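Local coordinates for protein haloacid delahogenase-like family hydrolase (Xanthomonas campestris pv. campestris, PDB 2PKE) that probably acts as a magnesium-dependent phosphatase of the haloacid dehalogenase superfamily, at residues A[11-25]-A[121-134]. Residues are numbered along the deposited sequence; the frame is centred on the assembly and turned at random.
With MG (magnesium ion), chain C.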
ATOM      1  N   GLN A  11      25.522 -21.373  -9.934  1.00 27.15           N
ATOM      2  CA  GLN A  11      25.232 -20.021 -10.464  1.00 27.70           C
ATOM      3  C   GLN A  11      25.461 -18.989  -9.362  1.00 24.88           C
ATOM      4  O   GLN A  11      25.381 -19.318  -8.171  1.00 27.23           O
ATOM      5  CB  GLN A  11      23.800 -19.909 -11.027  1.00 27.54           C
ATOM      6  CG  GLN A  11      22.719 -19.871  -9.979  1.00 24.64           C
ATOM      7  CD  GLN A  11      21.332 -20.086 -10.572  1.00 27.66           C
ATOM      8  OE1 GLN A  11      21.070 -21.138 -11.151  1.00 31.37           O
ATOM      9  NE2 GLN A  11      20.440 -19.097 -10.431  1.00 28.25           N
ATOM     10  N   ALA A  12      25.724 -17.743  -9.743  1.00 22.31           N
ATOM     11  CA  ALA A  12      26.039 -16.684  -8.775  1.00 19.82           C
ATOM     12  C   ALA A  12      24.788 -15.845  -8.497  1.00 21.06           C
ATOM     13  O   ALA A  12      24.389 -15.702  -7.345  1.00 26.47           O
ATOM     14  CB  ALA A  12      27.190 -15.812  -9.252  1.00 19.35           C
ATOM     15  N   ILE A  13      24.109 -15.364  -9.539  1.00 23.79           N
ATOM     16  CA  ILE A  13      22.874 -14.601  -9.341  1.00 20.04           C
ATOM     17  C   ILE A  13      21.736 -15.583  -8.978  1.00 21.65           C
ATOM     18  O   ILE A  13      21.604 -16.637  -9.584  1.00 22.42           O
ATOM     19  CB  ILE A  13      22.513 -13.776 -10.613  1.00 20.30           C
ATOM     20  CG1 ILE A  13      23.531 -12.673 -10.903  1.00 21.96           C
ATOM     21  CG2 ILE A  13      21.024 -13.232 -10.579  1.00 15.46           C
ATOM     22  CD1 ILE A  13      23.816 -11.786  -9.780  1.00 18.36           C
ATOM     23  N   GLN A  14      20.933 -15.254  -7.978  1.00 21.48           N
ATOM     24  CA  GLN A  14      19.854 -16.138  -7.543  1.00 19.80           C
ATOM     25  C   GLN A  14      18.468 -15.534  -7.697  1.00 20.98           C
ATOM     26  O   GLN A  14      17.486 -16.271  -7.688  1.00 22.93           O
ATOM     27  CB  GLN A  14      20.054 -16.521  -6.069  1.00 18.68           C
ATOM     28  CG  GLN A  14      21.371 -17.216  -5.739  1.00 20.49           C
ATOM     29  CD  GLN A  14      21.454 -18.592  -6.274  1.00 21.43           C
ATOM     30  OE1 GLN A  14      20.422 -19.219  -6.559  1.00 28.08           O
ATOM     31  NE2 GLN A  14      22.688 -19.123  -6.396  1.00 17.10           N
ATOM     32  N   LEU A  15      18.373 -14.205  -7.823  1.00 19.27           N
ATOM     33  CA  LEU A  15      17.103 -13.533  -7.784  1.00 19.46           C
ATOM     34  C   LEU A  15      17.084 -12.396  -8.792  1.00 20.28           C
ATOM     35  O   LEU A  15      18.019 -11.649  -8.882  1.00 15.41           O
ATOM     36  CB  LEU A  15      16.806 -12.999  -6.394  1.00 21.08           C
ATOM     37  CG  LEU A  15      15.494 -12.257  -6.175  1.00 22.39           C
ATOM     38  CD1 LEU A  15      14.223 -13.136  -6.352  1.00 19.02           C
ATOM     39  CD2 LEU A  15      15.455 -11.599  -4.774  1.00 22.00           C
ATOM     40  N   VAL A  16      16.029 -12.314  -9.577  1.00 20.82           N
ATOM     41  CA  VAL A  16      15.896 -11.237 -10.530  1.00 19.42           C
ATOM     42  C   VAL A  16      14.636 -10.462 -10.170  1.00 19.66           C
ATOM     43  O   VAL A  16      13.548 -11.030 -10.089  1.00 21.94           O
ATOM     44  CB  VAL A  16      15.840 -11.743 -11.953  1.00 21.60           C
ATOM     45  CG1 VAL A  16      15.731 -10.555 -12.919  1.00 12.44           C
ATOM     46  CG2 VAL A  16      17.061 -12.612 -12.276  1.00 15.34           C
ATOM     47  N   GLY A  17      14.805  -9.170  -9.941  1.00 16.71           N
ATOM     48  CA  GLY A  17      13.718  -8.316  -9.599  1.00 18.21           C
ATOM     49  C   GLY A  17      13.295  -7.568 -10.829  1.00 20.44           C
ATOM     50  O   GLY A  17      14.127  -7.274 -11.674  1.00 19.47           O
ATOM     51  N   PHE A  18      11.988  -7.277 -10.944  1.00 18.29           N
ATOM     52  CA  PHE A  18      11.456  -6.539 -12.051  1.00 17.96           C
ATOM     53  C   PHE A  18      10.679  -5.361 -11.517  1.00 15.59           C
ATOM     54  O   PHE A  18       9.833  -5.526 -10.629  1.00 20.17           O
ATOM     55  CB  PHE A  18      10.491  -7.403 -12.871  1.00 21.22           C
ATOM     56  CG  PHE A  18      11.150  -8.562 -13.559  1.00 17.07           C
ATOM     57  CD1 PHE A  18      11.398  -9.736 -12.890  1.00 20.70           C
ATOM     58  CD2 PHE A  18      11.548  -8.453 -14.875  1.00 19.52           C
ATOM     59  CE1 PHE A  18      12.022 -10.803 -13.545  1.00 18.47           C
ATOM     60  CE2 PHE A  18      12.148  -9.511 -15.514  1.00 16.00           C
ATOM     61  CZ  PHE A  18      12.379 -10.686 -14.830  1.00 15.87           C
ATOM     62  N   ASP A  19      10.877  -4.195 -12.098  1.00 16.42           N
ATOM     63  CA  ASP A  19       9.907  -3.094 -11.965  1.00 16.77           C
ATOM     64  C   ASP A  19       8.610  -3.423 -12.723  1.00 19.22           C
ATOM     65  O   ASP A  19       8.561  -4.326 -13.570  1.00 21.54           O
ATOM     66  CB  ASP A  19      10.538  -1.805 -12.509  1.00 15.61           C
ATOM     67  CG  ASP A  19       9.636  -0.595 -12.434  1.00 19.40           C
ATOM     68  OD1 ASP A  19       8.950  -0.384 -11.399  1.00 23.09           O
ATOM     69  OD2 ASP A  19       9.597   0.187 -13.438  1.00 19.99           O
ATOM     70  N   GLY A  20       7.523  -2.721 -12.418  1.00 21.63           N
ATOM     71  CA  GLY A  20       6.285  -2.946 -13.202  1.00 21.63           C
ATOM     72  C   GLY A  20       6.045  -1.853 -14.238  1.00 20.85           C
ATOM     73  O   GLY A  20       6.179  -2.068 -15.447  1.00 21.66           O
ATOM     74  N   ASP A  21       5.648  -0.692 -13.758  1.00 22.81           N
ATOM     75  CA  ASP A  21       5.213   0.410 -14.621  1.00 20.44           C
ATOM     76  C   ASP A  21       6.331   0.801 -15.579  1.00 21.32           C
ATOM     77  O   ASP A  21       7.462   1.113 -15.153  1.00 19.30           O
ATOM     78  CB  ASP A  21       4.869   1.645 -13.782  1.00 19.35           C
ATOM     79  CG  ASP A  21       3.572   1.531 -12.969  1.00 21.01           C
ATOM     80  OD1 ASP A  21       2.645   0.792 -13.265  1.00 23.54           O
ATOM     81  OD2 ASP A  21       3.445   2.310 -12.007  1.00 22.98           O
ATOM     82  N   ASP A  22       6.053   0.690 -16.865  1.00 20.25           N
ATOM     83  CA  ASP A  22       6.966   1.081 -17.930  1.00 19.82           C
ATOM     84  C   ASP A  22       8.155   0.146 -18.114  1.00 20.15           C
ATOM     85  O   ASP A  22       9.102   0.484 -18.845  1.00 20.47           O
ATOM     86  CB  ASP A  22       7.440   2.516 -17.735  1.00 19.84           C
ATOM     87  CG  ASP A  22       6.293   3.453 -17.469  1.00 24.93           C
ATOM     88  OD1 ASP A  22       5.361   3.469 -18.298  1.00 19.75           O
ATOM     89  OD2 ASP A  22       6.311   4.077 -16.384  1.00 23.69           O
ATOM     90  N   THR A  23       8.065  -1.023 -17.477  1.00 20.46           N
ATOM     91  CA  THR A  23       9.048  -2.101 -17.582  1.00 20.24           C
ATOM     92  C   THR A  23       8.316  -3.397 -18.065  1.00 17.95           C
ATOM     93  O   THR A  23       8.656  -3.963 -19.121  1.00 19.64           O
ATOM     94  CB  THR A  23       9.798  -2.377 -16.250  1.00 21.17           C
ATOM     95  OG1 THR A  23      10.572  -1.231 -15.875  1.00 20.80           O
ATOM     96  CG2 THR A  23      10.701  -3.605 -16.408  1.00 23.24           C
ATOM     97  N   LEU A  24       7.330  -3.852 -17.285  1.00 20.38           N
ATOM     98  CA  LEU A  24       6.483  -4.991 -17.671  1.00 20.72           C
ATOM     99  C   LEU A  24       5.229  -4.576 -18.467  1.00 19.94           C
ATOM    100  O   LEU A  24       4.747  -5.341 -19.291  1.00 22.45           O
ATOM    101  CB  LEU A  24       6.059  -5.810 -16.444  1.00 19.56           C
ATOM    102  CG  LEU A  24       7.161  -6.338 -15.518  1.00 22.38           C
ATOM    103  CD1 LEU A  24       6.495  -6.933 -14.296  1.00 23.48           C
ATOM    104  CD2 LEU A  24       8.011  -7.348 -16.236  1.00 19.22           C
ATOM    105  N   TRP A  25       4.683  -3.399 -18.184  1.00 20.98           N
ATOM    106  CA  TRP A  25       3.450  -2.961 -18.850  1.00 20.89           C
ATOM    107  C   TRP A  25       3.546  -1.462 -19.060  1.00 22.30           C
ATOM    108  O   TRP A  25       4.360  -0.798 -18.432  1.00 23.39           O
ATOM    109  CB  TRP A  25       2.181  -3.338 -18.002  1.00 20.95           C
ATOM    110  CG  TRP A  25       2.250  -2.915 -16.571  1.00 19.91           C
ATOM    111  CD1 TRP A  25       2.208  -1.632 -16.110  1.00 22.81           C
ATOM    112  CD2 TRP A  25       2.429  -3.748 -15.424  1.00 24.43           C
ATOM    113  NE1 TRP A  25       2.329  -1.609 -14.757  1.00 25.48           N
ATOM    114  CE2 TRP A  25       2.454  -2.894 -14.295  1.00 24.23           C
ATOM    115  CE3 TRP A  25       2.534  -5.136 -15.230  1.00 23.85           C
ATOM    116  CZ2 TRP A  25       2.616  -3.365 -12.992  1.00 21.64           C
ATOM    117  CZ3 TRP A  25       2.673  -5.603 -13.940  1.00 22.74           C
ATOM    118  CH2 TRP A  25       2.744  -4.731 -12.837  1.00 21.26           C
ATOM    119  N   VAL A 121      10.375 -12.937 -19.043  1.00 20.60           N
ATOM    120  CA  VAL A 121      10.179 -13.304 -17.628  1.00 21.07           C
ATOM    121  C   VAL A 121      10.146 -14.817 -17.422  1.00 22.19           C
ATOM    122  O   VAL A 121      10.755 -15.328 -16.479  1.00 23.99           O
ATOM    123  CB  VAL A 121       8.865 -12.732 -17.025  1.00 18.28           C
ATOM    124  CG1 VAL A 121       8.688 -13.179 -15.574  1.00 15.80           C
ATOM    125  CG2 VAL A 121       8.757 -11.192 -17.172  1.00 20.73           C
ATOM    126  N   ALA A 122       9.380 -15.522 -18.266  1.00 22.49           N
ATOM    127  CA  ALA A 122       9.305 -16.982 -18.221  1.00 22.28           C
ATOM    128  C   ALA A 122      10.685 -17.590 -18.425  1.00 22.42           C
ATOM    129  O   ALA A 122      11.058 -18.577 -17.772  1.00 18.24           O
ATOM    130  CB  ALA A 122       8.276 -17.513 -19.339  1.00 21.07           C
ATOM    131  N   ALA A 123      11.433 -17.047 -19.391  1.00 24.81           N
ATOM    132  CA  ALA A 123      12.784 -17.557 -19.681  1.00 22.01           C
ATOM    133  C   ALA A 123      13.702 -17.398 -18.470  1.00 24.00           C
ATOM    134  O   ALA A 123      14.424 -18.333 -18.101  1.00 26.05           O
ATOM    135  CB  ALA A 123      13.396 -16.860 -20.940  1.00 23.64           C
ATOM    136  N   ILE A 124      13.665 -16.212 -17.845  1.00 20.63           N
ATOM    137  CA  ILE A 124      14.481 -15.948 -16.667  1.00 19.46           C
ATOM    138  C   ILE A 124      14.037 -16.824 -15.497  1.00 19.37           C
ATOM    139  O   ILE A 124      14.883 -17.438 -14.831  1.00 22.18           O
ATOM    140  CB  ILE A 124      14.461 -14.489 -16.285  1.00 18.32           C
ATOM    141  CG1 ILE A 124      15.215 -13.684 -17.357  1.00 16.49           C
ATOM    142  CG2 ILE A 124      15.068 -14.299 -14.869  1.00 18.05           C
ATOM    143  CD1 ILE A 124      14.892 -12.168 -17.414  1.00 16.93           C
ATOM    144  N   ALA A 125      12.724 -16.933 -15.313  1.00 24.62           N
ATOM    145  CA  ALA A 125      12.153 -17.656 -14.177  1.00 24.27           C
ATOM    146  C   ALA A 125      12.509 -19.131 -14.208  1.00 26.63           C
ATOM    147  O   ALA A 125      12.384 -19.792 -13.209  1.00 31.17           O
ATOM    148  CB  ALA A 125      10.687 -17.486 -14.142  1.00 22.46           C
ATOM    149  N   ALA A 126      12.935 -19.644 -15.351  1.00 30.48           N
ATOM    150  CA  ALA A 126      13.384 -21.039 -15.482  1.00 28.75           C
ATOM    151  C   ALA A 126      14.670 -21.295 -14.696  1.00 28.84           C
ATOM    152  O   ALA A 126      14.878 -22.404 -14.214  1.00 27.46           O
ATOM    153  CB  ALA A 126      13.589 -21.395 -16.984  1.00 29.70           C
ATOM    154  N   ASP A 127      15.527 -20.272 -14.561  1.00 26.71           N
ATOM    155  CA  ASP A 127      16.859 -20.413 -13.924  1.00 26.82           C
ATOM    156  C   ASP A 127      17.088 -19.628 -12.628  1.00 23.67           C
ATOM    157  O   ASP A 127      18.081 -19.856 -11.937  1.00 25.64           O
ATOM    158  CB  ASP A 127      17.950 -19.966 -14.909  1.00 27.59           C
ATOM    159  CG  ASP A 127      17.957 -20.776 -16.174  1.00 32.49           C
ATOM    160  OD1 ASP A 127      17.947 -21.993 -16.049  1.00 34.25           O
ATOM    161  OD2 ASP A 127      17.966 -20.202 -17.281  1.00 45.98           O
ATOM    162  N   TYR A 128      16.206 -18.659 -12.374  1.00 21.56           N
ATOM    163  CA  TYR A 128      16.339 -17.699 -11.284  1.00 22.40           C
ATOM    164  C   TYR A 128      14.990 -17.528 -10.594  1.00 24.00           C
ATOM    165  O   TYR A 128      13.961 -17.652 -11.265  1.00 28.57           O
ATOM    166  CB  TYR A 128      16.740 -16.354 -11.858  1.00 17.32           C
ATOM    167  CG  TYR A 128      18.015 -16.427 -12.634  1.00 18.40           C
ATOM    168  CD1 TYR A 128      19.235 -16.394 -11.976  1.00 24.01           C
ATOM    169  CD2 TYR A 128      18.011 -16.587 -14.010  1.00 20.83           C
ATOM    170  CE1 TYR A 128      20.443 -16.488 -12.688  1.00 19.79           C
ATOM    171  CE2 TYR A 128      19.229 -16.661 -14.729  1.00 25.42           C
ATOM    172  CZ  TYR A 128      20.434 -16.643 -14.061  1.00 23.31           C
ATOM    173  OH  TYR A 128      21.673 -16.761 -14.756  1.00 22.16           O
ATOM    174  N   ALA A 129      14.996 -17.245  -9.288  1.00 23.93           N
ATOM    175  CA  ALA A 129      13.835 -16.698  -8.587  1.00 21.16           C
ATOM    176  C   ALA A 129      13.530 -15.371  -9.207  1.00 23.24           C
ATOM    177  O   ALA A 129      14.460 -14.662  -9.631  1.00 24.44           O
ATOM    178  CB  ALA A 129      14.113 -16.483  -7.112  1.00 22.34           C
ATOM    179  N   VAL A 130      12.248 -15.013  -9.246  1.00 23.63           N
ATOM    180  CA  VAL A 130      11.837 -13.684  -9.775  1.00 23.38           C
ATOM    181  C   VAL A 130      10.946 -12.955  -8.761  1.00 24.41           C
ATOM    182  O   VAL A 130      10.206 -13.580  -8.025  1.00 21.62           O
ATOM    183  CB  VAL A 130      11.131 -13.764 -11.144  1.00 26.67           C
ATOM    184  CG1 VAL A 130      12.091 -14.298 -12.231  1.00 16.51           C
ATOM    185  CG2 VAL A 130       9.819 -14.582 -11.057  1.00 26.83           C
ATOM    186  N   VAL A 131      11.034 -11.625  -8.694  1.00 24.59           N
ATOM    187  CA  VAL A 131      10.192 -10.848  -7.798  1.00 21.38           C
ATOM    188  C   VAL A 131       9.795  -9.556  -8.533  1.00 17.65           C
ATOM    189  O   VAL A 131      10.579  -8.969  -9.255  1.00 19.68           O
ATOM    190  CB  VAL A 131      10.900 -10.539  -6.404  1.00 25.22           C
ATOM    191  CG1 VAL A 131      12.345  -9.952  -6.589  1.00 18.77           C
ATOM    192  CG2 VAL A 131       9.989  -9.634  -5.507  1.00 23.73           C
ATOM    193  N   LEU A 132       8.586  -9.097  -8.313  1.00 21.07           N
ATOM    194  CA  LEU A 132       8.183  -7.767  -8.820  1.00 16.38           C
ATOM    195  C   LEU A 132       8.354  -6.784  -7.686  1.00 19.60           C
ATOM    196  O   LEU A 132       7.760  -6.974  -6.636  1.00 21.83           O
ATOM    197  CB  LEU A 132       6.732  -7.758  -9.256  1.00 22.27           C
ATOM    198  CG  LEU A 132       6.414  -6.594 -10.200  1.00 22.77           C
ATOM    199  CD1 LEU A 132       5.306  -7.009 -11.137  1.00 42.38           C
ATOM    200  CD2 LEU A 132       6.056  -5.353  -9.437  1.00 31.99           C
ATOM    201  N   ILE A 133       9.161  -5.743  -7.881  1.00 22.08           N
ATOM    202  CA  ILE A 133       9.370  -4.730  -6.857  1.00 20.54           C
ATOM    203  C   ILE A 133       8.958  -3.412  -7.437  1.00 22.67           C
ATOM    204  O   ILE A 133       9.509  -2.920  -8.446  1.00 19.14           O
ATOM    205  CB  ILE A 133      10.817  -4.670  -6.349  1.00 21.36           C
ATOM    206  CG1 ILE A 133      11.213  -6.060  -5.860  1.00 19.72           C
ATOM    207  CG2 ILE A 133      10.995  -3.568  -5.251  1.00 16.68           C
ATOM    208  CD1 ILE A 133      12.699  -6.235  -5.424  1.00 19.49           C
ATOM    209  N   THR A 134       7.975  -2.817  -6.796  1.00 19.62           N
ATOM    210  CA  THR A 134       7.490  -1.515  -7.238  1.00 22.78           C
ATOM    211  C   THR A 134       7.173  -0.549  -6.088  1.00 21.60           C
ATOM    212  O   THR A 134       6.933  -0.987  -5.004  1.00 21.67           O
ATOM    213  CB  THR A 134       6.226  -1.666  -8.075  1.00 24.87           C
ATOM    214  OG1 THR A 134       5.980  -0.397  -8.701  1.00 32.05           O
ATOM    215  CG2 THR A 134       5.032  -2.054  -7.215  1.00 21.34           C
TER
HETATM  216 MG    MG C 300       8.922   1.974 -13.984  1.00 19.59          MG
HETATM  217  O   HOH W   1       8.395   1.596  -8.948  1.00 18.24           O
HETATM  218  O   HOH W   2       7.862   1.841 -12.125  1.00 16.63           O
HETATM  219  O   HOH W   3       5.078  -0.455 -10.949  1.00 20.95           O
HETATM  220  O   HOH W   4       8.308   3.829 -14.668  1.00 20.26           O
HETATM  221  O   HOH W   5      10.623   2.802 -12.905  1.00 16.92           O
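Phe18 N donates to Val131 O (2.8 Å) nearly in line with the carbonyl bond, one rung of the parallel ladder joining strands 15-18 and 129-134. Val16 N reaches Ala129 O, Val16 O takes Val131 N and Phe18 O takes Ile133 N, so the two neighbouring strands stay in register up to the metal site. On the face carrying Val16 and Phe18 lies helix 117-125. Phe18 holds CG beside its backbone N (chi1 -66°), which sends the ring's edge to Ile124 CD1 (3.9 Å from CZ) and Val130 CG1 (3.7 Å from CE1), while Val121 CG2 lies over one ring face. Val16 CG2 meets Ile124 CG2. On the other face, Leu15 CD1 packs tightly on Ala129 CB (3.4 Å) and also touches Val131 CG1, beneath helix 165-175. At the strand starts Gln11 NE2 bridges two carbonyls, Asp127 O and Ile13 O (2.9 Å to each), both near its amide plane. The Tyr128 ring turns an edge to Ile13 O, its CB touches Val16 CG2, and Tyr128 OH is hydrogen-bonded to Asp244 OD2. Leu132 CD1 meets both Leu24 CD1 and Trp25 CH2 of the loop that follows strand 15-18. Asp19 OD2 (2.0 Å), Asp21 O, three waters and Asn187 surround the magnesium, and water 1 links Asp19 OD1 to Thr134 OG1. With Thr23, these aspartates match the HAD DxDx(T/V) motif; Lys163 NZ forms a salt bridge with Asp19 OD1, consistent with a site for phosphate chemistry.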